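Local structure of vacuolar aminopeptidase 1 (Saccharomyces cerevisiae S288c, 4R8F) at residues T93-P98 with D234-D239; G133-K138 with A148-T153. The protein removes N-terminal amino acids from peptides and proteins as a zinc-dependent vacuolar aminopeptidase, and is the major cargo of the cytoplasm-to-vacuole targeting pathway. All coordinates share one frame; numbering follows the deposited sequence.

Overall arrangement
Both contacts belong to one antiparallel sheet, separate from the large mixed sheet of the chain, and their centres lie about 12 Å apart. Contact 1 pairs strand 93-105 with strand 230-239; contact 2 is the hairpin of strands 129-137 and 146-151, nested along the chain inside the loop that contact 1 closes. Strands 230-239 and 129-137 are neighbours, joined by a probable hydrogen bond from D234 N to R134 O at 2.8 Å, while L235 CD2 packs on L135 CD2 at 3.8 Å. Contact 1 reaches toward the zinc site: the T93 side chain is about 8 Å from that of the zinc ligand E296. Contact 2 is remote from it. Both touch a second subunit.

Contact 1: residues T93-P98 with D234-D239; sequences TVKLKP and DLDLFD
K95 reaches across to two acidic residues of the neighbouring strand and forms a salt-bridge network with them. K95 NZ lies 2.7 Å from D236 OD1 and 3.3 Å from D234 OD1. It meets both carboxylates on their syn side, a little out of plane. The chain is extended as far as CE and then bends (chi4 -76°), which turns NZ in between the two acids. Y116 adds a cation-pi contact to K95, and D234 OD2 is held by the hydroxyl of Y23, so each carboxylate oxygen of D234 has a partner. T93 crosses the D236 side chain at about a right angle, T93 OG1 3.6 Å from D236 OD2. The backbone pairing is antiparallel: L237 N donates to V94 O at 2.7 Å and L96 N to L235 O at 3.1 Å, while K95 and D236 between them make a non-hydrogen-bonded pair. These strands lie in the middle of a six-stranded antiparallel sheet, consistent with the dimerization domain of M18 peptidases; T378 and V380 of a second subunit pack on K95 and D234. Apolar contacts occupy the other face, where V94 CG1 meets L237 CD1 at 4.0 Å and L96 runs alongside L235, CD2 to CD1 also 4.0 Å. I131 touches L96, L235 and L237, and helix 213-223 packs on L96 and L235 through L215 and V219.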
loop_
_atom_site.group_PDB
_atom_site.type_symbol
_atom_site.label_atom_id
_atom_site.label_comp_id
_atom_site.label_asym_id
_atom_site.label_seq_id
_atom_site.Cartn_x
_atom_site.Cartn_y
_atom_site.Cartn_z
ATOM N N THR A 93 10.858 -15.223 -33.872
ATOM C CA THR A 93 11.757 -16.331 -33.578
ATOM C C THR A 93 12.765 -15.978 -32.499
ATOM O O THR A 93 12.791 -14.867 -31.971
ATOM C CB THR A 93 12.526 -16.823 -34.833
ATOM O OG1 THR A 93 12.969 -15.700 -35.609
ATOM C CG2 THR A 93 11.645 -17.735 -35.690
ATOM N N VAL A 94 13.563 -16.979 -32.161
ATOM C CA VAL A 94 14.726 -16.823 -31.327
ATOM C C VAL A 94 15.906 -16.852 -32.281
ATOM O O VAL A 94 15.944 -17.663 -33.202
ATOM C CB VAL A 94 14.817 -17.987 -30.331
ATOM C CG1 VAL A 94 16.109 -17.924 -29.533
ATOM C CG2 VAL A 94 13.601 -17.988 -29.417
ATOM N N LYS A 95 16.858 -15.956 -32.072
ATOM C CA LYS A 95 18.036 -15.896 -32.912
ATOM C C LYS A 95 19.285 -16.170 -32.116
ATOM O O LYS A 95 19.418 -15.744 -30.971
ATOM C CB LYS A 95 18.154 -14.532 -33.579
ATOM C CG LYS A 95 17.253 -14.394 -34.785
ATOM C CD LYS A 95 17.581 -13.147 -35.577
ATOM C CE LYS A 95 16.624 -12.977 -36.744
ATOM N NZ LYS A 95 16.922 -13.907 -37.873
ATOM N N LEU A 96 20.198 -16.889 -32.755
ATOM C CA LEU A 96 21.514 -17.131 -32.213
ATOM C C LEU A 96 22.219 -15.786 -32.149
ATOM O O LEU A 96 22.230 -15.047 -33.135
ATOM C CB LEU A 96 22.275 -18.078 -33.136
ATOM C CG LEU A 96 23.194 -19.088 -32.468
ATOM C CD1 LEU A 96 22.383 -20.231 -31.887
ATOM C CD2 LEU A 96 24.206 -19.602 -33.477
ATOM N N LYS A 97 22.781 -15.447 -30.994
ATOM C CA LYS A 97 23.515 -14.192 -30.865
ATOM C C LYS A 97 24.828 -14.258 -31.657
ATOM O O LYS A 97 25.355 -15.347 -31.884
ATOM C CB LYS A 97 23.793 -13.866 -29.398
ATOM C CG LYS A 97 22.560 -13.436 -28.617
ATOM C CD LYS A 97 22.945 -12.557 -27.442
ATOM C CE LYS A 97 21.795 -12.381 -26.464
ATOM N NZ LYS A 97 21.886 -13.356 -25.337
ATOM N N PRO A 98 25.348 -13.092 -32.094
ATOM C CA PRO A 98 26.607 -12.977 -32.854
ATOM C C PRO A 98 27.784 -13.751 -32.245
ATOM O O PRO A 98 28.593 -14.328 -32.975
ATOM C CB PRO A 98 26.887 -11.475 -32.834
ATOM C CG PRO A 98 25.539 -10.844 -32.738
ATOM C CD PRO A 98 24.646 -11.797 -31.996
ATOM N N ASP A 234 23.576 -16.175 -39.774
ATOM C CA ASP A 234 22.358 -15.593 -39.245
ATOM C C ASP A 234 21.370 -16.745 -39.093
ATOM O O ASP A 234 20.630 -17.074 -40.024
ATOM C CB ASP A 234 21.834 -14.518 -40.199
ATOM C CG ASP A 234 20.557 -13.849 -39.707
ATOM O OD1 ASP A 234 20.089 -14.141 -38.580
ATOM O OD2 ASP A 234 20.017 -13.019 -40.467
ATOM N N LEU A 235 21.392 -17.363 -37.914
ATOM C CA LEU A 235 20.618 -18.562 -37.638
ATOM C C LEU A 235 19.475 -18.302 -36.670
ATOM O O LEU A 235 19.622 -17.550 -35.705
ATOM C CB LEU A 235 21.527 -19.641 -37.058
ATOM C CG LEU A 235 22.746 -20.008 -37.905
ATOM C CD1 LEU A 235 23.586 -21.055 -37.190
ATOM C CD2 LEU A 235 22.322 -20.499 -39.285
ATOM N N ASP A 236 18.346 -18.951 -36.943
ATOM C CA ASP A 236 17.169 -18.904 -36.089
ATOM C C ASP A 236 17.038 -20.203 -35.331
ATOM O O ASP A 236 17.625 -21.213 -35.709
ATOM C CB ASP A 236 15.899 -18.745 -36.931
ATOM C CG ASP A 236 15.820 -17.412 -37.633
ATOM O OD1 ASP A 236 16.770 -16.610 -37.516
ATOM O OD2 ASP A 236 14.798 -17.162 -38.307
ATOM N N LEU A 237 16.254 -20.153 -34.259
ATOM C CA LEU A 237 15.697 -21.336 -33.628
ATOM C C LEU A 237 14.186 -21.277 -33.818
ATOM O O LEU A 237 13.549 -20.259 -33.522
ATOM C CB LEU A 237 16.040 -21.378 -32.146
ATOM C CG LEU A 237 17.512 -21.578 -31.797
ATOM C CD1 LEU A 237 17.686 -21.527 -30.289
ATOM C CD2 LEU A 237 18.039 -22.890 -32.357
ATOM N N PHE A 238 13.618 -22.370 -34.314
ATOM C CA PHE A 238 12.213 -22.405 -34.703
ATOM C C PHE A 238 11.604 -23.749 -34.345
ATOM O O PHE A 238 12.316 -24.737 -34.201
ATOM C CB PHE A 238 12.087 -22.168 -36.212
ATOM C CG PHE A 238 13.001 -23.035 -37.032
ATOM C CD1 PHE A 238 12.646 -24.336 -37.360
ATOM C CD2 PHE A 238 14.229 -22.557 -37.449
ATOM C CE1 PHE A 238 13.496 -25.138 -38.096
ATOM C CE2 PHE A 238 15.081 -23.351 -38.189
ATOM C CZ PHE A 238 14.716 -24.643 -38.510
ATOM N N ASP A 239 10.282 -23.775 -34.224
ATOM C CA ASP A 239 9.537 -24.998 -33.930
ATOM C C ASP A 239 9.601 -25.953 -35.118
ATOM O O ASP A 239 9.200 -25.597 -36.218
ATOM C CB ASP A 239 8.070 -24.664 -33.610
ATOM C CG ASP A 239 7.347 -25.790 -32.873
ATOM O OD1 ASP A 239 7.814 -26.946 -32.910
ATOM O OD2 ASP A 239 6.293 -25.517 -32.254
#

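Contact 2: residues G133-K138 with A148-T153; sequences GRLLYK and ALVDST
G133 and V150 bond to each other twice through the backbone, G133 N to V150 O at 2.9 Å and V150 N to G133 O at 3.0 Å. At its phi/psi of 142°/-142°, a CB on G133 would jam against the preceding carbonyl oxygen. L135 and A148 do the same two residues on in the first strand and two back in the second, with L135 N to A148 O at 2.9 Å. These pairs flank the non-hydrogen-bonded pair of R134 and L149 in a strongly twisted antiparallel beta hairpin. Packing is close on the face shared by L135 and V150: with CG anti to its carbonyl carbon (chi1 -53°), L135 brings CD1 to 3.8 Å from V150 CG2. Looser are the partly exposed side chains: though the A148 backbone is firmly paired, A148 CB touches Y137 at one point, CE1 at 4.0 Å, and on the opposite face L149 lays CD2 against R134 CA at 4.1 Å. D151 OD1 accepts from T153 N, closing an Asx turn, and takes the T153 hydroxyl from the same face. Helix 213-223 packs on L135 and V150 through A223 and L222, helix 22-34 sets Y23 against R134 and L149, and strand 230-239 continues the sheet beyond strand 129-137.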
loop_
_atom_site.group_PDB
_atom_site.type_symbol
_atom_site.label_atom_id
_atom_site.label_comp_id
_atom_site.label_asym_id
_atom_site.label_seq_id
_atom_site.Cartn_x
_atom_site.Cartn_y
_atom_site.Cartn_z
ATOM N N GLY A 133 18.964 -21.295 -41.146
ATOM C CA GLY A 133 19.089 -19.937 -41.662
ATOM C C GLY A 133 20.228 -19.825 -42.652
ATOM O O GLY A 133 20.488 -20.748 -43.425
ATOM N N ARG A 134 20.925 -18.694 -42.600
ATOM C CA ARG A 134 21.940 -18.348 -43.588
ATOM C C ARG A 134 23.354 -18.448 -43.010
ATOM O O ARG A 134 23.632 -17.932 -41.922
ATOM C CB ARG A 134 21.663 -16.931 -44.117
ATOM C CG ARG A 134 22.831 -16.256 -44.837
ATOM C CD ARG A 134 22.456 -15.799 -46.239
ATOM N NE ARG A 134 22.223 -14.364 -46.360
ATOM C CZ ARG A 134 21.795 -13.770 -47.473
ATOM N NH1 ARG A 134 21.532 -14.484 -48.562
ATOM N NH2 ARG A 134 21.616 -12.454 -47.498
ATOM N N LEU A 135 24.236 -19.120 -43.749
ATOM C CA LEU A 135 25.671 -19.069 -43.495
ATOM C C LEU A 135 26.332 -18.299 -44.620
ATOM O O LEU A 135 25.945 -18.438 -45.775
ATOM C CB LEU A 135 26.281 -20.470 -43.468
ATOM C CG LEU A 135 25.665 -21.527 -42.557
ATOM C CD1 LEU A 135 26.511 -22.787 -42.615
ATOM C CD2 LEU A 135 25.560 -21.031 -41.128
ATOM N N LEU A 136 27.329 -17.491 -44.282
ATOM C CA LEU A 136 28.204 -16.903 -45.280
ATOM C C LEU A 136 29.534 -17.629 -45.202
ATOM O O LEU A 136 30.044 -17.896 -44.109
ATOM C CB LEU A 136 28.393 -15.403 -45.047
ATOM C CG LEU A 136 27.149 -14.523 -45.217
ATOM C CD1 LEU A 136 27.549 -13.063 -45.111
ATOM C CD2 LEU A 136 26.423 -14.781 -46.531
ATOM N N TYR A 137 30.085 -17.961 -46.363
ATOM C CA TYR A 137 31.332 -18.702 -46.417
ATOM C C TYR A 137 32.189 -18.277 -47.604
ATOM O O TYR A 137 31.694 -17.717 -48.587
ATOM C CB TYR A 137 31.047 -20.207 -46.475
ATOM C CG TYR A 137 30.535 -20.672 -47.810
ATOM C CD1 TYR A 137 29.191 -20.546 -48.143
ATOM C CD2 TYR A 137 31.398 -21.226 -48.753
ATOM C CE1 TYR A 137 28.720 -20.967 -49.374
ATOM C CE2 TYR A 137 30.935 -21.648 -49.985
ATOM C CZ TYR A 137 29.598 -21.518 -50.290
ATOM O OH TYR A 137 29.139 -21.935 -51.516
ATOM N N LYS A 138 33.483 -18.545 -47.487
ATOM C CA LYS A 138 34.437 -18.313 -48.556
ATOM C C LYS A 138 35.228 -19.598 -48.748
ATOM O O LYS A 138 35.997 -19.987 -47.870
ATOM C CB LYS A 138 35.376 -17.168 -48.184
ATOM C CG LYS A 138 36.272 -16.709 -49.324
ATOM C CD LYS A 138 37.499 -15.960 -48.825
ATOM C CE LYS A 138 37.129 -14.783 -47.937
ATOM N NZ LYS A 138 38.077 -13.648 -48.109
ATOM N N ALA A 148 24.930 -19.979 -48.115
ATOM C CA ALA A 148 24.326 -21.306 -48.079
ATOM C C ALA A 148 23.194 -21.301 -47.067
ATOM O O ALA A 148 23.291 -20.654 -46.025
ATOM C CB ALA A 148 25.360 -22.353 -47.703
ATOM N N LEU A 149 22.121 -22.019 -47.380
ATOM C CA LEU A 149 21.023 -22.191 -46.445
ATOM C C LEU A 149 21.153 -23.521 -45.720
ATOM O O LEU A 149 21.564 -24.528 -46.295
ATOM C CB LEU A 149 19.672 -22.086 -47.156
ATOM C CG LEU A 149 19.354 -20.723 -47.787
ATOM C CD1 LEU A 149 17.858 -20.609 -48.035
ATOM C CD2 LEU A 149 19.833 -19.551 -46.933
ATOM N N VAL A 150 20.775 -23.503 -44.451
ATOM C CA VAL A 150 21.045 -24.589 -43.531
ATOM C C VAL A 150 19.786 -24.816 -42.690
ATOM O O VAL A 150 19.074 -23.871 -42.363
ATOM C CB VAL A 150 22.314 -24.236 -42.708
ATOM C CG1 VAL A 150 22.103 -24.343 -41.206
ATOM C CG2 VAL A 150 23.501 -25.062 -43.182
ATOM N N ASP A 151 19.503 -26.073 -42.369
ATOM C CA ASP A 151 18.251 -26.448 -41.711
ATOM C C ASP A 151 18.427 -27.821 -41.064
ATOM O O ASP A 151 18.831 -28.777 -41.728
ATOM C CB ASP A 151 17.120 -26.478 -42.748
ATOM C CG ASP A 151 15.738 -26.729 -42.138
ATOM O OD1 ASP A 151 15.597 -26.745 -40.898
ATOM O OD2 ASP A 151 14.776 -26.912 -42.920
ATOM N N SER A 152 18.133 -27.913 -39.767
ATOM C CA SER A 152 18.319 -29.161 -39.021
ATOM C C SER A 152 17.084 -30.061 -39.035
ATOM O O SER A 152 17.162 -31.216 -38.621
ATOM C CB SER A 152 18.711 -28.860 -37.573
ATOM O OG SER A 152 17.603 -28.383 -36.831
ATOM N N THR A 153 15.951 -29.537 -39.498
ATOM C CA THR A 153 14.701 -30.299 -39.533
ATOM C C THR A 153 14.945 -31.692 -40.127
ATOM O O THR A 153 15.613 -31.801 -41.152
ATOM C CB THR A 153 13.642 -29.565 -40.378
ATOM O OG1 THR A 153 13.540 -28.207 -39.934
ATOM C CG2 THR A 153 12.273 -30.228 -40.269
#